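P35 antigen (Borrelia burgdorferi, PDB 4ALY) is an outer surface lipoprotein of the Lyme disease spirochaete that is critical to ensure infection after a tick bite. Local coordinates at residues F257-I260 and H261-I264; T247-K251 and N252-Q256; S90-D93 and S94-E98. All coordinates share one frame; numbering follows the deposited sequence.

Interaction 1 (F257-I260 and H261-I264)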
ATOM      1  N   PHE A 257     -13.029  -3.228  -1.231  1.00 29.80           N
ATOM      2  CA  PHE A 257     -11.850  -3.889  -1.836  1.00 26.76           C
ATOM      3  C   PHE A 257     -11.917  -3.885  -3.353  1.00 31.01           C
ATOM      4  O   PHE A 257     -10.935  -3.514  -4.055  1.00 34.75           O
ATOM      5  CB  PHE A 257     -11.646  -5.349  -1.336  1.00 22.42           C
ATOM      6  CG  PHE A 257     -11.050  -5.452   0.059  1.00 21.98           C
ATOM      7  CD1 PHE A 257      -9.695  -5.130   0.307  1.00 21.00           C
ATOM      8  CD2 PHE A 257     -11.840  -5.886   1.130  1.00 19.34           C
ATOM      9  CE1 PHE A 257      -9.155  -5.259   1.585  1.00 20.69           C
ATOM     10  CE2 PHE A 257     -11.325  -5.986   2.403  1.00 18.15           C
ATOM     11  CZ  PHE A 257      -9.979  -5.680   2.636  1.00 21.21           C
ATOM     12  N   ALA A 258     -13.049  -4.356  -3.872  1.00 29.46           N
ATOM     13  CA  ALA A 258     -13.249  -4.352  -5.335  1.00 29.43           C
ATOM     14  C   ALA A 258     -13.077  -2.961  -5.899  1.00 27.41           C
ATOM     15  O   ALA A 258     -12.420  -2.813  -6.891  1.00 27.15           O
ATOM     16  CB  ALA A 258     -14.584  -4.976  -5.746  1.00 29.36           C
ATOM     17  N   ASN A 259     -13.596  -1.939  -5.235  1.00 28.92           N
ATOM     18  CA  ASN A 259     -13.368  -0.567  -5.705  1.00 32.76           C
ATOM     19  C   ASN A 259     -11.877  -0.173  -5.742  1.00 35.46           C
ATOM     20  O   ASN A 259     -11.337   0.254  -6.794  1.00 32.81           O
ATOM     21  CB  ASN A 259     -14.254   0.415  -4.925  1.00 38.08           C
ATOM     22  CG  ASN A 259     -15.783   0.087  -5.072  1.00 47.28           C
ATOM     23  OD1 ASN A 259     -16.227  -0.667  -5.996  1.00 45.49           O
ATOM     24  ND2 ASN A 259     -16.592   0.641  -4.156  1.00 38.33           N
ATOM     25  N   ILE A 260     -11.203  -0.377  -4.606  1.00 37.34           N
ATOM     26  CA  ILE A 260      -9.757  -0.150  -4.490  1.00 31.97           C
ATOM     27  C   ILE A 260      -9.003  -0.892  -5.573  1.00 28.93           C
ATOM     28  O   ILE A 260      -8.211  -0.302  -6.290  1.00 30.28           O
ATOM     29  CB  ILE A 260      -9.232  -0.520  -3.086  1.00 31.46           C
ATOM     30  CG1 ILE A 260      -9.805   0.440  -2.063  1.00 27.73           C
ATOM     31  CG2 ILE A 260      -7.703  -0.448  -3.017  1.00 31.73           C
ATOM     32  CD1 ILE A 260      -9.641  -0.024  -0.624  1.00 27.29           C
ATOM     33  N   HIS A 261      -9.265  -2.177  -5.701  1.00 25.58           N
ATOM     34  CA  HIS A 261      -8.697  -2.973  -6.803  1.00 27.47           C
ATOM     35  C   HIS A 261      -8.913  -2.393  -8.212  1.00 29.44           C
ATOM     36  O   HIS A 261      -7.991  -2.424  -9.068  1.00 31.91           O
ATOM     37  CB  HIS A 261      -9.287  -4.387  -6.755  1.00 27.35           C
ATOM     38  CG  HIS A 261      -8.917  -5.213  -7.930  1.00 32.57           C
ATOM     39  ND1 HIS A 261      -7.659  -5.725  -8.097  1.00 34.49           N
ATOM     40  CD2 HIS A 261      -9.637  -5.545  -9.078  1.00 32.97           C
ATOM     41  CE1 HIS A 261      -7.605  -6.394  -9.260  1.00 33.28           C
ATOM     42  NE2 HIS A 261      -8.818  -6.269  -9.868  1.00 33.21           N
ATOM     43  N   ASP A 262     -10.138  -1.916  -8.482  1.00 26.74           N
ATOM     44  CA  ASP A 262     -10.517  -1.364  -9.785  1.00 26.86           C
ATOM     45  C   ASP A 262      -9.751  -0.116 -10.102  1.00 26.47           C
ATOM     46  O   ASP A 262      -9.195  -0.029 -11.179  1.00 24.42           O
ATOM     47  CB  ASP A 262     -12.010  -1.026  -9.854  1.00 27.16           C
ATOM     48  CG  ASP A 262     -12.901  -2.273  -9.931  1.00 29.63           C
ATOM     49  OD1 ASP A 262     -12.417  -3.401 -10.233  1.00 25.04           O
ATOM     50  OD2 ASP A 262     -14.111  -2.085  -9.676  1.00 31.36           O
ATOM     51  N   ILE A 263      -9.720   0.822  -9.138  1.00 27.88           N
ATOM     52  CA  ILE A 263      -9.051   2.111  -9.256  1.00 29.15           C
ATOM     53  C   ILE A 263      -7.538   1.990  -9.445  1.00 31.20           C
ATOM     54  O   ILE A 263      -6.973   2.651 -10.332  1.00 31.32           O
ATOM     55  CB  ILE A 263      -9.357   3.003  -8.057  1.00 33.16           C
ATOM     56  CG1 ILE A 263     -10.844   2.936  -7.764  1.00 37.96           C
ATOM     57  CG2 ILE A 263      -8.923   4.445  -8.327  1.00 36.67           C
ATOM     58  CD1 ILE A 263     -11.359   3.982  -6.785  1.00 46.89           C
ATOM     59  N   ILE A 264      -6.896   1.119  -8.661  1.00 28.84           N
ATOM     60  CA  ILE A 264      -5.481   0.839  -8.862  1.00 29.61           C
ATOM     61  C   ILE A 264      -5.155   0.333 -10.274  1.00 29.99           C
ATOM     62  O   ILE A 264      -4.225   0.854 -10.935  1.00 29.53           O
ATOM     63  CB  ILE A 264      -4.927  -0.159  -7.836  1.00 28.92           C
ATOM     64  CG1 ILE A 264      -4.686   0.553  -6.509  1.00 28.75           C
ATOM     65  CG2 ILE A 264      -3.616  -0.730  -8.355  1.00 27.16           C
ATOM     66  CD1 ILE A 264      -4.814  -0.345  -5.298  1.00 29.65           C
TER

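Interaction 2 (T247-K251 and N252-Q256). With SO4 (sulfate ion), chain C.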
ATOM      1  N   THR A 247     -15.077  -4.560  13.759  1.00 22.59           N
ATOM      2  CA  THR A 247     -14.542  -3.239  13.543  1.00 22.92           C
ATOM      3  C   THR A 247     -13.551  -3.092  12.410  1.00 21.91           C
ATOM      4  O   THR A 247     -13.627  -2.123  11.668  1.00 25.85           O
ATOM      5  CB  THR A 247     -14.240  -2.457  14.819  1.00 23.35           C
ATOM      6  OG1 THR A 247     -12.984  -1.788  14.691  1.00 24.32           O
ATOM      7  CG2 THR A 247     -14.330  -3.293  15.986  1.00 20.27           C
ATOM      8  N   LEU A 248     -12.711  -4.090  12.195  1.00 20.93           N
ATOM      9  CA  LEU A 248     -11.886  -4.130  10.987  1.00 19.53           C
ATOM     10  C   LEU A 248     -12.719  -4.090   9.676  1.00 20.39           C
ATOM     11  O   LEU A 248     -12.384  -3.337   8.741  1.00 21.84           O
ATOM     12  CB  LEU A 248     -10.958  -5.362  11.030  1.00 17.62           C
ATOM     13  CG  LEU A 248      -9.940  -5.496   9.831  1.00 17.80           C
ATOM     14  CD1 LEU A 248      -9.099  -4.196   9.693  1.00 15.93           C
ATOM     15  CD2 LEU A 248      -9.079  -6.766   9.833  1.00 14.40           C
ATOM     16  N   ARG A 249     -13.766  -4.925   9.607  1.00 22.06           N
ATOM     17  CA  ARG A 249     -14.762  -5.015   8.513  1.00 23.51           C
ATOM     18  C   ARG A 249     -15.431  -3.674   8.230  1.00 24.73           C
ATOM     19  O   ARG A 249     -15.628  -3.310   7.095  1.00 27.84           O
ATOM     20  CB  ARG A 249     -15.876  -5.966   8.963  1.00 26.61           C
ATOM     21  CG  ARG A 249     -16.628  -6.818   7.931  1.00 25.28           C
ATOM     22  CD  ARG A 249     -16.660  -6.274   6.534  1.00 24.39           C
ATOM     23  NE  ARG A 249     -15.781  -6.907   5.510  1.00 27.88           N
ATOM     24  CZ  ARG A 249     -15.411  -8.181   5.430  1.00 25.93           C
ATOM     25  NH1 ARG A 249     -15.793  -9.054   6.324  1.00 30.29           N
ATOM     26  NH2 ARG A 249     -14.656  -8.586   4.443  1.00 26.13           N
ATOM     27  N   SER A 250     -15.760  -2.902   9.244  1.00 23.63           N
ATOM     28  CA  SER A 250     -16.465  -1.664   8.961  1.00 25.67           C
ATOM     29  C   SER A 250     -15.714  -0.687   8.030  1.00 27.32           C
ATOM     30  O   SER A 250     -16.336   0.106   7.297  1.00 27.96           O
ATOM     31  CB  SER A 250     -16.941  -1.000  10.278  1.00 24.90           C
ATOM     32  OG  SER A 250     -15.864  -0.746  11.135  1.00 25.32           O
ATOM     33  N   LYS A 251     -14.381  -0.758   8.042  1.00 30.23           N
ATOM     34  CA  LYS A 251     -13.536   0.111   7.215  1.00 27.09           C
ATOM     35  C   LYS A 251     -13.057  -0.633   5.990  1.00 26.15           C
ATOM     36  O   LYS A 251     -12.303  -0.095   5.162  1.00 27.93           O
ATOM     37  CB  LYS A 251     -12.331   0.600   8.025  1.00 30.09           C
ATOM     38  CG  LYS A 251     -12.728   1.300   9.311  1.00 35.77           C
ATOM     39  CD  LYS A 251     -11.866   0.799  10.467  1.00 48.96           C
ATOM     40  CE  LYS A 251     -12.215   1.457  11.809  1.00 51.04           C
ATOM     41  NZ  LYS A 251     -12.578   2.902  11.713  1.00 47.61           N
ATOM     42  N   ASN A 252     -13.443  -1.888   5.862  1.00 21.53           N
ATOM     43  CA  ASN A 252     -12.942  -2.636   4.738  1.00 22.21           C
ATOM     44  C   ASN A 252     -14.075  -3.530   4.224  1.00 23.87           C
ATOM     45  O   ASN A 252     -14.063  -4.731   4.479  1.00 20.56           O
ATOM     46  CB  ASN A 252     -11.705  -3.479   5.153  1.00 19.87           C
ATOM     47  CG  ASN A 252     -10.507  -2.621   5.613  1.00 17.56           C
ATOM     48  OD1 ASN A 252      -9.775  -2.070   4.789  1.00 18.25           O
ATOM     49  ND2 ASN A 252     -10.300  -2.525   6.917  1.00 15.67           N
ATOM     50  N   SER A 253     -15.069  -2.953   3.524  1.00 27.51           N
ATOM     51  CA  SER A 253     -16.236  -3.769   3.075  1.00 29.35           C
ATOM     52  C   SER A 253     -15.753  -4.487   1.863  1.00 28.12           C
ATOM     53  O   SER A 253     -14.695  -4.146   1.369  1.00 31.36           O
ATOM     54  CB  SER A 253     -17.508  -2.944   2.808  1.00 29.30           C
ATOM     55  OG  SER A 253     -17.369  -2.134   1.671  1.00 35.05           O
ATOM     56  N   ARG A 254     -16.467  -5.519   1.432  1.00 30.08           N
ATOM     57  CA  ARG A 254     -16.085  -6.301   0.273  1.00 30.14           C
ATOM     58  C   ARG A 254     -16.131  -5.447  -0.991  1.00 32.34           C
ATOM     59  O   ARG A 254     -15.268  -5.560  -1.880  1.00 35.85           O
ATOM     60  CB  ARG A 254     -16.998  -7.535   0.128  1.00 32.92           C
ATOM     61  CG  ARG A 254     -16.579  -8.714   1.010  1.00 34.45           C
ATOM     62  CD  ARG A 254     -17.639  -9.803   1.054  1.00 31.94           C
ATOM     63  NE  ARG A 254     -17.648 -10.654   2.269  1.00 31.69           N
ATOM     64  CZ  ARG A 254     -18.130 -10.309   3.483  1.00 30.11           C
ATOM     65  NH1 ARG A 254     -18.543  -9.070   3.765  1.00 29.47           N
ATOM     66  NH2 ARG A 254     -18.161 -11.213   4.453  1.00 26.29           N
ATOM     67  N   ALA A 255     -17.112  -4.567  -1.069  1.00 30.82           N
ATOM     68  CA  ALA A 255     -17.183  -3.687  -2.231  1.00 35.24           C
ATOM     69  C   ALA A 255     -16.009  -2.683  -2.217  1.00 34.31           C
ATOM     70  O   ALA A 255     -15.462  -2.328  -3.280  1.00 36.04           O
ATOM     71  CB  ALA A 255     -18.532  -2.975  -2.310  1.00 29.87           C
ATOM     72  N   GLN A 256     -15.643  -2.214  -1.030  1.00 31.61           N
ATOM     73  CA  GLN A 256     -14.518  -1.281  -0.890  1.00 31.56           C
ATOM     74  C   GLN A 256     -13.193  -1.904  -1.362  1.00 30.52           C
ATOM     75  O   GLN A 256     -12.359  -1.209  -1.903  1.00 27.95           O
ATOM     76  CB  GLN A 256     -14.383  -0.820   0.552  1.00 34.37           C
ATOM     77  CG  GLN A 256     -15.373   0.218   1.029  1.00 31.02           C
ATOM     78  CD  GLN A 256     -15.175   0.519   2.513  1.00 35.73           C
ATOM     79  OE1 GLN A 256     -15.092  -0.405   3.358  1.00 32.66           O
ATOM     80  NE2 GLN A 256     -15.116   1.820   2.855  1.00 33.96           N
TER
HETATM   81  S   SO4 C1303     -16.837 -11.183   7.899  1.00 25.68           S
HETATM   82  O1  SO4 C1303     -15.703 -11.380   6.989  1.00 28.20           O
HETATM   83  O2  SO4 C1303     -17.960 -11.582   7.069  1.00 25.41           O
HETATM   84  O3  SO4 C1303     -17.061  -9.796   8.373  1.00 24.10           O
HETATM   85  O4  SO4 C1303     -16.574 -12.071   9.080  1.00 28.04           O

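Interaction 3 (S90-D93 and S94-E98)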
ATOM      1  N   SER A  90      11.551   4.595  -1.338  1.00 24.52           N
ATOM      2  CA  SER A  90      11.590   3.128  -1.386  1.00 24.24           C
ATOM      3  C   SER A  90      12.971   2.505  -1.217  1.00 24.13           C
ATOM      4  O   SER A  90      13.057   1.393  -0.671  1.00 23.36           O
ATOM      5  CB  SER A  90      10.905   2.566  -2.616  1.00 25.06           C
ATOM      6  OG  SER A  90      11.851   2.383  -3.624  1.00 26.85           O
ATOM      7  N   GLU A  91      14.040   3.199  -1.621  1.00 24.02           N
ATOM      8  CA  GLU A  91      15.392   2.629  -1.470  1.00 25.69           C
ATOM      9  C   GLU A  91      15.923   2.843  -0.048  1.00 24.66           C
ATOM     10  O   GLU A  91      16.583   1.973   0.505  1.00 22.84           O
ATOM     11  CB  GLU A  91      16.377   3.198  -2.505  1.00 28.69           C
ATOM     12  CG  GLU A  91      16.267   2.613  -3.917  1.00 30.98           C
ATOM     13  CD  GLU A  91      16.629   3.608  -5.029  1.00 33.49           C
ATOM     14  OE1 GLU A  91      17.028   4.778  -4.777  1.00 31.71           O
ATOM     15  OE2 GLU A  91      16.511   3.205  -6.193  1.00 36.28           O
ATOM     16  N   MET A  92      15.605   3.994   0.531  1.00 22.41           N
ATOM     17  CA  MET A  92      15.959   4.311   1.905  1.00 23.62           C
ATOM     18  C   MET A  92      15.258   3.247   2.807  1.00 21.13           C
ATOM     19  O   MET A  92      15.933   2.544   3.590  1.00 20.68           O
ATOM     20  CB  MET A  92      15.472   5.745   2.239  1.00 27.12           C
ATOM     21  CG  MET A  92      16.276   6.610   3.209  1.00 37.79           C
ATOM     22  SD  MET A  92      15.707   8.367   3.088  1.00 51.86           S
ATOM     23  CE  MET A  92      16.378   8.894   1.503  1.00 47.80           C
ATOM     24  N   ASP A  93      13.926   3.121   2.674  1.00 17.23           N
ATOM     25  CA  ASP A  93      13.150   2.148   3.395  1.00 17.64           C
ATOM     26  C   ASP A  93      13.697   0.741   3.223  1.00 17.13           C
ATOM     27  O   ASP A  93      13.813  -0.036   4.163  1.00 15.94           O
ATOM     28  CB  ASP A  93      11.699   2.188   2.974  1.00 17.60           C
ATOM     29  CG  ASP A  93      10.995   3.365   3.554  1.00 18.91           C
ATOM     30  OD1 ASP A  93      11.660   4.047   4.377  1.00 17.69           O
ATOM     31  OD2 ASP A  93       9.801   3.599   3.211  1.00 19.35           O
ATOM     32  N   SER A  94      14.072   0.444   2.009  1.00 17.18           N
ATOM     33  CA  SER A  94      14.583  -0.845   1.720  1.00 19.43           C
ATOM     34  C   SER A  94      15.879  -1.104   2.459  1.00 22.89           C
ATOM     35  O   SER A  94      16.232  -2.264   2.724  1.00 28.44           O
ATOM     36  CB  SER A  94      14.815  -0.932   0.238  1.00 18.68           C
ATOM     37  OG  SER A  94      15.573  -2.026  -0.002  1.00 16.85           O
ATOM     38  N   SER A  95      16.620  -0.071   2.813  1.00 21.44           N
ATOM     39  CA  SER A  95      17.836  -0.389   3.509  1.00 21.04           C
ATOM     40  C   SER A  95      17.635  -0.423   5.040  1.00 19.61           C
ATOM     41  O   SER A  95      18.541  -0.797   5.774  1.00 19.71           O
ATOM     42  CB  SER A  95      18.952   0.547   3.064  1.00 24.82           C
ATOM     43  OG  SER A  95      18.774   1.750   3.759  1.00 35.41           O
ATOM     44  N   ARG A  96      16.419  -0.116   5.513  1.00 17.51           N
ATOM     45  CA  ARG A  96      16.059  -0.279   6.921  1.00 15.69           C
ATOM     46  C   ARG A  96      15.997  -1.698   7.444  1.00 14.43           C
ATOM     47  O   ARG A  96      16.210  -1.910   8.647  1.00 14.04           O
ATOM     48  CB  ARG A  96      14.779   0.494   7.258  1.00 18.24           C
ATOM     49  CG  ARG A  96      14.919   2.012   7.067  1.00 20.40           C
ATOM     50  CD  ARG A  96      13.565   2.688   7.205  1.00 22.81           C
ATOM     51  NE  ARG A  96      13.550   4.108   6.818  1.00 25.72           N
ATOM     52  CZ  ARG A  96      14.093   5.124   7.507  1.00 26.47           C
ATOM     53  NH1 ARG A  96      14.745   4.938   8.652  1.00 28.47           N
ATOM     54  NH2 ARG A  96      13.989   6.348   7.046  1.00 26.04           N
ATOM     55  N   GLY A  97      15.824  -2.681   6.542  1.00 15.02           N
ATOM     56  CA  GLY A  97      15.669  -4.104   6.901  1.00 13.29           C
ATOM     57  C   GLY A  97      14.467  -4.243   7.801  1.00 13.17           C
ATOM     58  O   GLY A  97      13.547  -3.459   7.724  1.00 12.73           O
ATOM     59  N   GLU A  98      14.550  -5.125   8.779  1.00 13.63           N
ATOM     60  CA  GLU A  98      13.412  -5.393   9.649  1.00 14.25           C
ATOM     61  C   GLU A  98      14.016  -6.358  10.609  1.00 13.84           C
ATOM     62  O   GLU A  98      15.023  -6.987  10.276  1.00 14.39           O
ATOM     63  CB  GLU A  98      12.244  -6.074   8.835  1.00 15.40           C
ATOM     64  CG  GLU A  98      12.517  -7.506   8.331  1.00 17.42           C
ATOM     65  CD  GLU A  98      11.588  -7.971   7.186  1.00 19.25           C
ATOM     66  OE1 GLU A  98      10.317  -7.908   7.271  1.00 19.47           O
ATOM     67  OE2 GLU A  98      12.149  -8.425   6.178  1.00 19.39           O
TER
HETATM   68  O   HOH W   1      13.065  -3.294   4.805  1.00 20.48           O

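Interaction 1 (F257-I260 and H261-I264)
I260 lays its CG2 branch against CD1 of I264, one helical turn further on, with 3.7 Å between the two methyl carbons. The side chains run side by side and point the same way. I264 reaches back because CG1 sits beside its own backbone N (chi1 -78°), which also leaves CD1 close to I260 O. The pair thus illustrates how i and i+4 branched residues share one stripe of an alpha helix. That stripe faces helix 163-189, where I260 touches R173, I264 touches A180, and F257, one turn earlier, packs on E168 and T169.

The backbone beneath is regular helix. H261 N donates to F257 O at 2.7 Å and I264 N donates to I260 O at 3.1 Å, both bonds almost straight at 173°. D262 N meets A258 O at 2.9 Å in a more bent bond, its donor tilted from the carbonyl plane.

Away from the apolar stripe the contact is polar. The carboxylate of D262 turns back beside its own backbone N (chi1 -72°), so that OD2 comes within 3.3 Å of A258 O; both atoms are acceptors, and no hydrogen bond joins them. The part of H261 that meets the preceding turn is CB, 3.3 Å from F257 O and also close to A258 O.

The chemistry therefore implies an amphipathic segment: I260 and I264, with F257, pack on helix 163-189, whereas on the polar side two acceptors face each other and add little, so this local contact probably owes its shape chiefly to the main chain.

Interaction 2 (T247-K251 and N252-Q256)
R249 and R254 stack their guanidinium groups, with centres 4.0 Å apart and planes inclined by 16°. NH1 of R254 sits over the centre of the R249 group, although the two side chains cross at about a right angle. A sulfate ion, probably from the crystallisation liquor, lies beside the pair and probably offsets their like charges. R254 NH2 gives sulfate O2 a weak hydrogen bond of 2.6 Å, and N245 ND2 also hydrogen-bonds to the ion; R249 NH1 comes implausibly near it, so the exact position of R249 against the sulfate is doubtful.

R249 is bent at chi2 and chi3, which brings NE round to N252 O at 3.0 Å. This bond spans the short turn between helices 241-250 and 254-275, where S253 is the N-cap of the second helix and forms a capping box with Q256. There Q256 N donates to S253 OG at 3.2 Å, and S253 N returns a bond of 2.6 Å to a lone pair of Q256 OE1.

N252 probably helps to hold the turn: its ND2 donates to L248 O at 2.9 Å, its backbone N to R249 O. Further out, R173 NH2 of helix 163-189 hydrogen-bonds to N252 OD1, while K251 NZ forms a salt bridge with E230.

Interaction 3 (S90-D93 and S94-E98)
D93 and R96, three residues apart, are joined by a salt bridge in which R96 NE donates to D93 OD1 at 3.1 Å, with an N-H...O angle of 155°. The oxygen lies almost in the guanidinium plane, at its edge, and is approached on its anti side, while the carboxylate and guanidinium planes stand 53° apart. The arginine chain is extended from CG to NE; with CG beside its own backbone N (chi1 -63°) it runs back past D93, its CD 3.7 Å from D93 OD1. The second carboxylate oxygen, OD2, is hydrogen-bonded to T137 OG1 of helix 129-137, and these two partners, one on each oxygen, probably restrain the rotation of this buried carboxylate. F141 touches both side chains.

These residues lie in the C-terminal part of helix 70-95 and just beyond, where the bonding pattern changes. R96 N bonds to D93 O at 2.9 Å and only weakly to M92 O, and S95 N favours M92 O at 2.8 Å over a weak bond to E91 O. This shift from i-4 to i-3 acceptors is the tightening expected of a helix that is winding into a turn. G97 follows with positive phi, a backbone region that favours glycine, and leads the chain away. A water donates to G97 O at 3.0 Å and, weakly, to D93 O, linking the last turn to the departing loop.

S94, the other residue much covered here, keeps an i-4 bond from its N to S90 O at 3.0 Å. The part of its side chain that rests on the previous turn is CB, 3.1 Å from S90 O.

In the fold
From the N terminus, interaction 3 comes first, at the end of helix 70-95, where that helix gives way to loop beside helix 129-137. Some 150 residues later interaction 2 bridges helices 241-250 and 254-275, and interaction 1 follows directly within the latter. All three are local and lie in series: none nests in or crosses another, and none closes a long loop. Interactions 1 and 2 touch, with F257 CE2 3.7 Å from N252 O, and both face helix 163-189; interaction 2 also reaches helices 143-157 and 200-233. Interaction 3 sits across the chain's centre, its own centre about 27 Å from that of interaction 1 and about 30 Å from that of interaction 2.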